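Local coordinates for superoxide dismutase (Chaetomium thermophilum, PDB 4BR6), which probably protects cells from superoxide by dismutating it to hydrogen peroxide and molecular oxygen at a manganese centre, at residues Lys51-Phe54 / Thr55-Ala58; Ala95-Lys98 / Ala99-Asp103. All coordinates share one frame; numbering follows the deposited sequence.

Contact 1: residues Lys51-Phe54 / Thr55-Ala58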
loop_
_atom_site.group_PDB
_atom_site.type_symbol
_atom_site.label_atom_id
_atom_site.label_comp_id
_atom_site.label_asym_id
_atom_site.label_seq_id
_atom_site.Cartn_x
_atom_site.Cartn_y
_atom_site.Cartn_z
ATOM N N LYS B 51 20.484 -7.234 -22.021
ATOM C CA LYS B 51 19.922 -6.615 -23.222
ATOM C C LYS B 51 19.568 -5.138 -23.002
ATOM O O LYS B 51 18.868 -4.529 -23.823
ATOM C CB LYS B 51 18.677 -7.391 -23.672
ATOM C CG LYS B 51 18.961 -8.800 -24.185
ATOM C CD LYS B 51 19.724 -8.766 -25.510
ATOM C CE LYS B 51 20.134 -10.156 -25.969
ATOM N NZ LYS B 51 21.005 -10.096 -27.174
ATOM N N GLY B 52 20.054 -4.570 -21.897
ATOM C CA GLY B 52 19.871 -3.159 -21.595
ATOM C C GLY B 52 18.412 -2.746 -21.551
ATOM O O GLY B 52 18.069 -1.633 -21.937
ATOM N N ASP B 53 17.553 -3.648 -21.089
ATOM C CA ASP B 53 16.123 -3.371 -20.983
ATOM C C ASP B 53 15.785 -3.166 -19.520
ATOM O O ASP B 53 15.364 -4.086 -18.823
ATOM C CB ASP B 53 15.293 -4.515 -21.584
ATOM C CG ASP B 53 13.809 -4.212 -21.625
ATOM O OD1 ASP B 53 13.398 -3.120 -21.172
ATOM O OD2 ASP B 53 13.051 -5.082 -22.110
ATOM N N PHE B 54 15.977 -1.937 -19.065
ATOM C CA PHE B 54 15.757 -1.576 -17.674
ATOM C C PHE B 54 14.278 -1.469 -17.357
ATOM O O PHE B 54 13.870 -1.610 -16.208
ATOM C CB PHE B 54 16.472 -0.260 -17.393
ATOM C CG PHE B 54 17.929 -0.311 -17.720
ATOM C CD1 PHE B 54 18.817 -0.919 -16.860
ATOM C CD2 PHE B 54 18.403 0.201 -18.913
ATOM C CE1 PHE B 54 20.157 -0.990 -17.168
ATOM C CE2 PHE B 54 19.740 0.132 -19.222
ATOM C CZ PHE B 54 20.616 -0.465 -18.350
ATOM N N THR B 55 13.477 -1.234 -18.388
ATOM C CA THR B 55 12.039 -1.172 -18.229
ATOM C C THR B 55 11.563 -2.535 -17.740
ATOM O O THR B 55 10.828 -2.630 -16.758
ATOM C CB THR B 55 11.362 -0.785 -19.558
ATOM O OG1 THR B 55 11.726 0.560 -19.884
ATOM C CG2 THR B 55 9.855 -0.883 -19.458
ATOM N N LYS B 56 12.017 -3.588 -18.411
ATOM C CA LYS B 56 11.622 -4.947 -18.075
ATOM C C LYS B 56 12.170 -5.330 -16.705
ATOM O O LYS B 56 11.461 -5.902 -15.872
ATOM C CB LYS B 56 12.133 -5.921 -19.144
ATOM C CG LYS B 56 11.827 -7.384 -18.874
ATOM C CD LYS B 56 10.339 -7.674 -18.926
ATOM C CE LYS B 56 10.043 -9.142 -18.662
ATOM N NZ LYS B 56 8.581 -9.398 -18.627
ATOM N N ALA B 57 13.443 -5.023 -16.482
ATOM C CA ALA B 57 14.102 -5.338 -15.220
ATOM C C ALA B 57 13.298 -4.816 -14.032
ATOM O O ALA B 57 12.974 -5.566 -13.116
ATOM C CB ALA B 57 15.510 -4.753 -15.199
ATOM N N ALA B 58 12.970 -3.528 -14.063
ATOM C CA ALA B 58 12.228 -2.891 -12.975
ATOM C C ALA B 58 10.839 -3.482 -12.794
ATOM O O ALA B 58 10.355 -3.585 -11.673
ATOM C CB ALA B 58 12.118 -1.394 -13.207
HETATM O O HOH W 1 14.685 0.184 -21.193
#

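Contact 2: residues Ala95-Lys98 / Ala99-Asp103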
loop_
_atom_site.group_PDB
_atom_site.type_symbol
_atom_site.label_atom_id
_atom_site.label_comp_id
_atom_site.label_asym_id
_atom_site.label_seq_id
_atom_site.Cartn_x
_atom_site.Cartn_y
_atom_site.Cartn_z
ATOM N N ALA B 95 18.588 -15.916 28.337
ATOM C CA ALA B 95 18.672 -14.511 27.947
ATOM C C ALA B 95 17.445 -14.075 27.183
ATOM O O ALA B 95 17.066 -12.907 27.225
ATOM C CB ALA B 95 19.912 -14.263 27.091
ATOM N N LEU B 96 16.841 -15.013 26.467
ATOM C CA LEU B 96 15.672 -14.708 25.670
ATOM C C LEU B 96 14.517 -14.363 26.597
ATOM O O LEU B 96 13.912 -13.296 26.455
ATOM C CB LEU B 96 15.319 -15.878 24.757
ATOM C CG LEU B 96 14.124 -15.698 23.813
ATOM C CD1 LEU B 96 14.138 -14.360 23.087
ATOM C CD2 LEU B 96 14.161 -16.829 22.822
ATOM N N LYS B 97 14.242 -15.254 27.555
ATOM C CA LYS B 97 13.163 -15.064 28.527
ATOM C C LYS B 97 13.264 -13.716 29.233
ATOM O O LYS B 97 12.249 -13.037 29.438
ATOM C CB LYS B 97 13.151 -16.196 29.560
ATOM C CG LYS B 97 12.227 -15.943 30.761
ATOM C CD LYS B 97 11.719 -17.259 31.363
ATOM C CE LYS B 97 10.686 -17.062 32.476
ATOM N NZ LYS B 97 11.290 -16.556 33.741
ATOM N N LYS B 98 14.486 -13.334 29.604
ATOM C CA LYS B 98 14.712 -12.067 30.277
ATOM C C LYS B 98 14.468 -10.897 29.333
ATOM O O LYS B 98 14.041 -9.823 29.765
ATOM C CB LYS B 98 16.129 -11.993 30.856
ATOM C CG LYS B 98 16.324 -12.813 32.128
ATOM C CD LYS B 98 17.046 -12.027 33.237
ATOM C CE LYS B 98 16.146 -10.964 33.884
ATOM N NZ LYS B 98 16.742 -10.322 35.100
ATOM N N ALA B 99 14.749 -11.100 28.049
ATOM C CA ALA B 99 14.535 -10.057 27.045
ATOM C C ALA B 99 13.049 -9.904 26.759
ATOM O O ALA B 99 12.544 -8.784 26.625
ATOM C CB ALA B 99 15.279 -10.378 25.758
ATOM N N ILE B 100 12.345 -11.029 26.651
ATOM C CA ILE B 100 10.887 -10.991 26.522
ATOM C C ILE B 100 10.308 -10.245 27.718
ATOM O O ILE B 100 9.482 -9.350 27.562
ATOM C CB ILE B 100 10.248 -12.410 26.407
ATOM C CG1 ILE B 100 10.281 -12.917 24.962
ATOM C CG2 ILE B 100 8.780 -12.387 26.840
ATOM C CD1 ILE B 100 11.623 -13.100 24.386
ATOM N N GLU B 101 10.755 -10.616 28.910
ATOM C CA GLU B 101 10.236 -10.041 30.140
ATOM C C GLU B 101 10.482 -8.539 30.191
ATOM O O GLU B 101 9.627 -7.783 30.634
ATOM C CB GLU B 101 10.860 -10.743 31.347
ATOM C CG GLU B 101 10.239 -12.103 31.617
ATOM C CD GLU B 101 10.892 -12.863 32.758
ATOM O OE1 GLU B 101 12.125 -12.795 32.913
ATOM O OE2 GLU B 101 10.161 -13.534 33.512
ATOM N N ALA B 102 11.647 -8.112 29.717
ATOM C CA ALA B 102 12.004 -6.700 29.712
ATOM C C ALA B 102 11.049 -5.856 28.887
ATOM O O ALA B 102 10.595 -4.808 29.344
ATOM C CB ALA B 102 13.402 -6.532 29.181
ATOM N N ASP B 103 10.746 -6.318 27.673
ATOM C CA ASP B 103 10.053 -5.497 26.685
ATOM C C ASP B 103 8.535 -5.736 26.601
ATOM O O ASP B 103 7.813 -4.958 25.973
ATOM C CB ASP B 103 10.712 -5.680 25.312
ATOM C CG ASP B 103 12.111 -5.065 25.249
ATOM O OD1 ASP B 103 12.373 -4.107 26.006
ATOM O OD2 ASP B 103 12.960 -5.538 24.460
HETATM O O HOH W 2 13.844 -14.955 33.889
#

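Contact 1: residues Lys51-Phe54 / Thr55-Ala58
Phe-54 O accepts the shortest polar bond across this turn, from Ala-58 N at 3.0 Å, the second of two successive i to i+4 bonds at the start of helix 54-59. The series opens one residue earlier, where Asp-53 O takes the N-H of Ala-57 at 3.2 Å. The side chain of Asp-53 adds a third bond: OD1 accepts from Lys-56 N at 3.1 Å in a nearly straight bond (161° at the hydrogen), the donor standing well above the carboxylate plane. This is an N-cap. With CG anti to the backbone N (chi1 -174°), the carboxylate reaches forward over the opening turn, and its second oxygen, OD2, lies 3.2 Å from Lys-56 CB. Asp-53 thus serves the helix through both its carbonyl and its side chain, and its negative charge at the N-terminal end would be expected to interact favourably with the helix dipole. The linker before it belongs to a Schellman motif that ends helix 20-50: Gly-52, with positive phi, is the C-prime residue, and the chain passes from one helix end to the next helix start within a few residues, inside the alpha-hairpin domain. A water hydrogen-bonds to Thr-55 OG1 at 3.3 Å and accepts a weak bond from Phe-54 N. Phe-54 packs on Lys-1 of the second subunit, while Ala-57 and Ala-58 meet Leu-42 and Gly-68 of that same subunit.

Contact 2: residues Ala95-Lys98 / Ala99-Asp103
Lys-97 and Glu-101, one helical turn apart, meet through a salt bridge in which NZ of Lys-97 lies 3.2 Å from OE2 of Glu-101. The ammonium approaches from above the carboxylate plane, 48° out of it. The other carboxylate oxygen is engaged by a water, which donates to Glu-101 OE1 at 2.9 Å and accepts from Lys-97 NZ at 3.0 Å, so that direct and water-mediated links join the same two groups. Lys-97 gets there by a chain that leaves with CG anti to the backbone N and turns only at its last torsion (chi4 -73°), which swings NZ across to the glutamate. In Glu-101, CG beside the backbone N (chi1 -77°) directs an otherwise extended chain back along the preceding turn, where CG comes to 3.1 Å from Lys-97 O. The backbone that carries the pair is helix 94-104, in the C-terminal domain of the iron/manganese superoxide dismutase family. Its i to i+4 ladder includes Leu-96 O, which accepts from Ile-100 N at 2.8 Å, Lys-97 O, which accepts from Glu-101 N at 2.9 Å, and Lys-98 O, which accepts from Ala-102 N; this spacing puts the two charged residues on the same face. Leu-96 O also receives a weak bond from Ala-99 N, whose main acceptor is Ala-95 O. On the buried side, Leu-96 and Ile-100 present neighbouring apolar side chains: Leu-96 packs against Val-190, Ala-191 and Phe-194 of helix 187-195, and Ile-100 against Leu-138 of strand 138-144. At the far end Asp-103 ties the helix to Leu-138 N through OD2 and to Asn-137 of the third subunit through OD1.

After an N-terminal segment the chain runs along helix 20-50 and reaches contact 1, where the short connection into helix 54-59 is made before helix 61-79 begins. Contact 2 comes later, within helix 94-104, ahead of the three-stranded antiparallel sheet. The two follow in series, neither enclosing nor crossing the other, and because each lies on one continuous run of residues, neither closes a long loop. They sit on opposite sides of the chain's centre; the nearest atoms of contact 1 and contact 2 are about 36 Å apart. Contact 1 belongs to the alpha-hairpin domain and faces the second subunit; contact 2 sets helix 94-104 against helix 187-195 and strand 138-144 in the C-terminal domain and reaches the third subunit.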